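Lipoprotein signal peptidase (Staphylococcus aureus, PDB 6RYO) probably cleaves the signal peptides from prolipoproteins in the bacterial membrane, as an aspartic peptidase of the A8 family. Local coordinates at residues G86-T89 with F90-I93; I93-I96 with I97-A101. All blocks are in the same frame, centred on the assembly; numbering follows the deposited sequence.

In the fold
Both contacts lie on one helix, 87-108, which is predicted to span the membrane. Reading from the N terminus, interaction 1 forms its first turns, where the chain comes out of the loop behind strand 69-76; here Gly86 to Thr89 pass directly into 90-93. Interaction 2 takes over at Ile93, the residue the two share, and carries the same helix on to Ala101. Neither closes a loop, and neither nests in or crosses the other: they follow in series, their centres about 11 Å apart. Along one flank the helix meets helix 114-137, through Met88 and Phe91 in interaction 1 and through Thr95, Ile96 and Leu99 in interaction 2. Both also touch the bound peptide.

Interaction 1 of 2, residues G86-T89 with F90-I93; sequences GKMT and FFFI
Lys87 O sits over one face of the Phe91 ring, offset toward the rim, 2.9 Å from Phe91 CG. Lys87 CB makes a CH-pi contact with this ring, 4.1 Å from the centroid and 21° off the normal. These are the first turns of helix 87-108, predicted to cross the membrane. Met88 SD reaches the same ring obliquely, 4.1 Å from Phe91 CD2, a Met-aromatic contact made possible by the bend of the methionine chain at chi2 (-53°). Phe90 turns its ring to the loop end, where Gly86 O lies 3.0 Å from Phe90 CD2; Thr89 OG1 lies over one face of the Phe90 ring.

Backbone bonds run from Phe91 N, Phe92 N and Ile93 N to the carbonyls four residues earlier; the one to Lys87 O is nearly straight at 169°. The same oxygen accepts this bond and lies over the Phe91 ring. The lysine chain extends away to hydrogen bonds with Gly78 O and Gly82 O, tying the helix start to the preceding loop, while Phe91 and Met88 touch Arg134 of helix 114-137 and Phe91 packs on the bound peptide's backbone. Thr89 OG1 gives a weak hydrogen bond back to Gly86 O at 3.2 Å.

Interaction 2 of 2, residues I93-I96 with I97-A101; sequences IITI and IILIA
Ile93 and Ile97 lie side by side on one flank of helix 87-108, pointing the same way, with Ile93 CG2 3.8 Å from Ile97 CD1. One residue further on, Ile94 and Ile98 repeat the arrangement: Ile94 CG2 meets Ile98 CD1 at 3.9 Å. In each of these isoleucines CG2 stands opposite the backbone N, leaning toward the next turn, while CG1 lies beside the N and an extended chi2 (180° in Ile97) carries CD1 back toward the turn before.

Thr95 and Leu99 form a third such pair, in which Thr95 CG2 lies 3.9 Å from Leu99 CD1. Here chi1 of -61° puts Thr95 OG1 beside its own N, from where it hydrogen-bonds to Phe91 O, one turn back, and the methyl is left to meet the leucine. In Ile100 the bent chi2 (-53°) turns CD1 another way, and the side chains come nearest at Ile96 CG2 and Ile100 CG1, 4.3 Å. Four i to i+4 backbone bonds run beneath.

Leu99 also packs on Phe124 and Ala127 of helix 114-137, and Ile94, Thr95 and Ile98 touch a modified side chain of the bound peptide. With its threonine hydroxyl turned back onto the backbone, this part of the helix offers these partners a mainly hydrocarbon surface, consistent with a membrane-spanning helix.

Interaction 1 of 2, residues G86-T89 with F90-I93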
loop_
_atom_site.group_PDB
_atom_site.type_symbol
_atom_site.label_atom_id
_atom_site.label_comp_id
_atom_site.label_asym_id
_atom_site.label_seq_id
_atom_site.Cartn_x
_atom_site.Cartn_y
_atom_site.Cartn_z
ATOM N N GLY A 86 -12.289 -19.107 3.978
ATOM C CA GLY A 86 -10.985 -18.728 3.477
ATOM C C GLY A 86 -10.976 -17.300 2.982
ATOM O O GLY A 86 -11.623 -16.991 1.978
ATOM N N LYS A 87 -10.229 -16.421 3.649
ATOM C CA LYS A 87 -10.157 -15.028 3.231
ATOM C C LYS A 87 -8.885 -14.699 2.466
ATOM O O LYS A 87 -8.883 -13.739 1.689
ATOM C CB LYS A 87 -10.287 -14.093 4.441
ATOM C CG LYS A 87 -9.755 -14.656 5.750
ATOM C CD LYS A 87 -10.223 -13.805 6.928
ATOM C CE LYS A 87 -9.850 -14.433 8.262
ATOM N NZ LYS A 87 -10.419 -13.668 9.408
ATOM N N MET A 88 -7.814 -15.471 2.662
ATOM C CA MET A 88 -6.610 -15.270 1.865
ATOM C C MET A 88 -6.872 -15.562 0.393
ATOM O O MET A 88 -6.355 -14.860 -0.483
ATOM C CB MET A 88 -5.475 -16.143 2.398
ATOM C CG MET A 88 -4.998 -15.727 3.775
ATOM S SD MET A 88 -4.568 -13.976 3.811
ATOM C CE MET A 88 -4.779 -13.615 5.552
ATOM N N THR A 89 -7.672 -16.592 0.103
ATOM C CA THR A 89 -8.047 -16.868 -1.281
ATOM C C THR A 89 -8.911 -15.753 -1.851
ATOM O O THR A 89 -8.752 -15.370 -3.014
ATOM C CB THR A 89 -8.784 -18.204 -1.382
ATOM O OG1 THR A 89 -9.876 -18.223 -0.452
ATOM C CG2 THR A 89 -7.846 -19.363 -1.083
ATOM N N PHE A 90 -9.845 -15.231 -1.053
ATOM C CA PHE A 90 -10.678 -14.130 -1.526
ATOM C C PHE A 90 -9.862 -12.851 -1.673
ATOM O O PHE A 90 -10.013 -12.127 -2.664
ATOM C CB PHE A 90 -11.867 -13.929 -0.584
ATOM C CG PHE A 90 -12.941 -14.977 -0.730
ATOM C CD1 PHE A 90 -13.254 -15.503 -1.974
ATOM C CD2 PHE A 90 -13.633 -15.439 0.378
ATOM C CE1 PHE A 90 -14.240 -16.467 -2.111
ATOM C CE2 PHE A 90 -14.617 -16.405 0.251
ATOM C CZ PHE A 90 -14.921 -16.917 -0.996
ATOM N N PHE A 91 -8.986 -12.560 -0.705
ATOM C CA PHE A 91 -8.050 -11.451 -0.875
ATOM C C PHE A 91 -7.166 -11.671 -2.097
ATOM O O PHE A 91 -6.813 -10.718 -2.802
ATOM C CB PHE A 91 -7.183 -11.283 0.376
ATOM C CG PHE A 91 -7.953 -10.956 1.631
ATOM C CD1 PHE A 91 -9.264 -10.511 1.577
ATOM C CD2 PHE A 91 -7.348 -11.092 2.870
ATOM C CE1 PHE A 91 -9.960 -10.217 2.737
ATOM C CE2 PHE A 91 -8.038 -10.798 4.032
ATOM C CZ PHE A 91 -9.344 -10.360 3.965
ATOM N N PHE A 92 -6.799 -12.928 -2.356
ATOM C CA PHE A 92 -5.975 -13.265 -3.512
ATOM C C PHE A 92 -6.695 -12.932 -4.813
ATOM O O PHE A 92 -6.132 -12.282 -5.702
ATOM C CB PHE A 92 -5.609 -14.750 -3.445
ATOM C CG PHE A 92 -4.779 -15.242 -4.595
ATOM C CD1 PHE A 92 -3.410 -15.042 -4.615
ATOM C CD2 PHE A 92 -5.364 -15.950 -5.631
ATOM C CE1 PHE A 92 -2.643 -15.513 -5.664
ATOM C CE2 PHE A 92 -4.604 -16.424 -6.681
ATOM C CZ PHE A 92 -3.240 -16.209 -6.696
ATOM N N ILE A 93 -7.948 -13.371 -4.938
ATOM C CA ILE A 93 -8.722 -13.090 -6.145
ATOM C C ILE A 93 -8.985 -11.594 -6.275
ATOM O O ILE A 93 -8.912 -11.029 -7.372
ATOM C CB ILE A 93 -10.030 -13.901 -6.135
ATOM C CG1 ILE A 93 -9.731 -15.399 -6.019
ATOM C CG2 ILE A 93 -10.849 -13.617 -7.384
ATOM C CD1 ILE A 93 -10.928 -16.230 -5.612
#

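Interaction 2 of 2, residues I93-I96 with I97-A101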
loop_
_atom_site.group_PDB
_atom_site.type_symbol
_atom_site.label_atom_id
_atom_site.label_comp_id
_atom_site.label_asym_id
_atom_site.label_seq_id
_atom_site.Cartn_x
_atom_site.Cartn_y
_atom_site.Cartn_z
ATOM N N ILE A 93 -7.948 -13.371 -4.938
ATOM C CA ILE A 93 -8.722 -13.090 -6.145
ATOM C C ILE A 93 -8.985 -11.594 -6.275
ATOM O O ILE A 93 -8.912 -11.029 -7.372
ATOM C CB ILE A 93 -10.030 -13.901 -6.135
ATOM C CG1 ILE A 93 -9.731 -15.399 -6.019
ATOM C CG2 ILE A 93 -10.849 -13.617 -7.384
ATOM C CD1 ILE A 93 -10.928 -16.230 -5.612
ATOM N N ILE A 94 -9.284 -10.928 -5.158
ATOM C CA ILE A 94 -9.588 -9.497 -5.195
ATOM C C ILE A 94 -8.368 -8.700 -5.648
ATOM O O ILE A 94 -8.460 -7.845 -6.538
ATOM C CB ILE A 94 -10.093 -9.021 -3.821
ATOM C CG1 ILE A 94 -11.512 -9.533 -3.555
ATOM C CG2 ILE A 94 -10.036 -7.502 -3.724
ATOM C CD1 ILE A 94 -11.971 -9.311 -2.130
ATOM N N THR A 95 -7.209 -8.966 -5.039
ATOM C CA THR A 95 -6.009 -8.195 -5.354
ATOM C C THR A 95 -5.626 -8.328 -6.825
ATOM O O THR A 95 -5.268 -7.338 -7.473
ATOM C CB THR A 95 -4.853 -8.639 -4.458
ATOM O OG1 THR A 95 -5.191 -8.396 -3.089
ATOM C CG2 THR A 95 -3.587 -7.869 -4.802
ATOM N N ILE A 96 -5.703 -9.543 -7.368
ATOM C CA ILE A 96 -5.285 -9.771 -8.749
ATOM C C ILE A 96 -6.241 -9.088 -9.720
ATOM O O ILE A 96 -5.813 -8.451 -10.690
ATOM C CB ILE A 96 -5.178 -11.280 -9.024
ATOM C CG1 ILE A 96 -4.012 -11.882 -8.238
ATOM C CG2 ILE A 96 -5.029 -11.541 -10.512
ATOM C CD1 ILE A 96 -3.880 -13.363 -8.429
ATOM N N ILE A 97 -7.549 -9.216 -9.477
ATOM C CA ILE A 97 -8.539 -8.558 -10.328
ATOM C C ILE A 97 -8.298 -7.055 -10.364
ATOM O O ILE A 97 -8.411 -6.414 -11.416
ATOM C CB ILE A 97 -9.964 -8.893 -9.844
ATOM C CG1 ILE A 97 -10.299 -10.356 -10.135
ATOM C CG2 ILE A 97 -10.993 -7.979 -10.496
ATOM C CD1 ILE A 97 -11.687 -10.763 -9.685
ATOM N N ILE A 98 -7.948 -6.471 -9.219
ATOM C CA ILE A 98 -7.716 -5.034 -9.154
ATOM C C ILE A 98 -6.361 -4.672 -9.754
ATOM O O ILE A 98 -6.216 -3.624 -10.393
ATOM C CB ILE A 98 -7.856 -4.552 -7.700
ATOM C CG1 ILE A 98 -9.290 -4.786 -7.207
ATOM C CG2 ILE A 98 -7.479 -3.087 -7.578
ATOM C CD1 ILE A 98 -9.560 -4.272 -5.813
ATOM N N LEU A 99 -5.353 -5.530 -9.567
ATOM C CA LEU A 99 -4.050 -5.278 -10.177
ATOM C C LEU A 99 -4.151 -5.244 -11.697
ATOM O O LEU A 99 -3.474 -4.446 -12.356
ATOM C CB LEU A 99 -3.041 -6.338 -9.730
ATOM C CG LEU A 99 -2.406 -6.195 -8.344
ATOM C CD1 LEU A 99 -1.440 -7.341 -8.075
ATOM C CD2 LEU A 99 -1.700 -4.855 -8.208
ATOM N N ILE A 100 -4.996 -6.102 -12.272
ATOM C CA ILE A 100 -5.175 -6.112 -13.719
ATOM C C ILE A 100 -5.954 -4.883 -14.170
ATOM O O ILE A 100 -5.642 -4.278 -15.202
ATOM C CB ILE A 100 -5.863 -7.418 -14.158
ATOM C CG1 ILE A 100 -5.042 -8.631 -13.713
ATOM C CG2 ILE A 100 -6.075 -7.436 -15.659
ATOM C CD1 ILE A 100 -3.591 -8.583 -14.141
ATOM N N ALA A 101 -6.974 -4.490 -13.402
ATOM C CA ALA A 101 -7.778 -3.327 -13.767
ATOM C C ALA A 101 -6.955 -2.044 -13.727
ATOM O O ALA A 101 -7.161 -1.145 -14.550
ATOM C CB ALA A 101 -8.990 -3.218 -12.841
#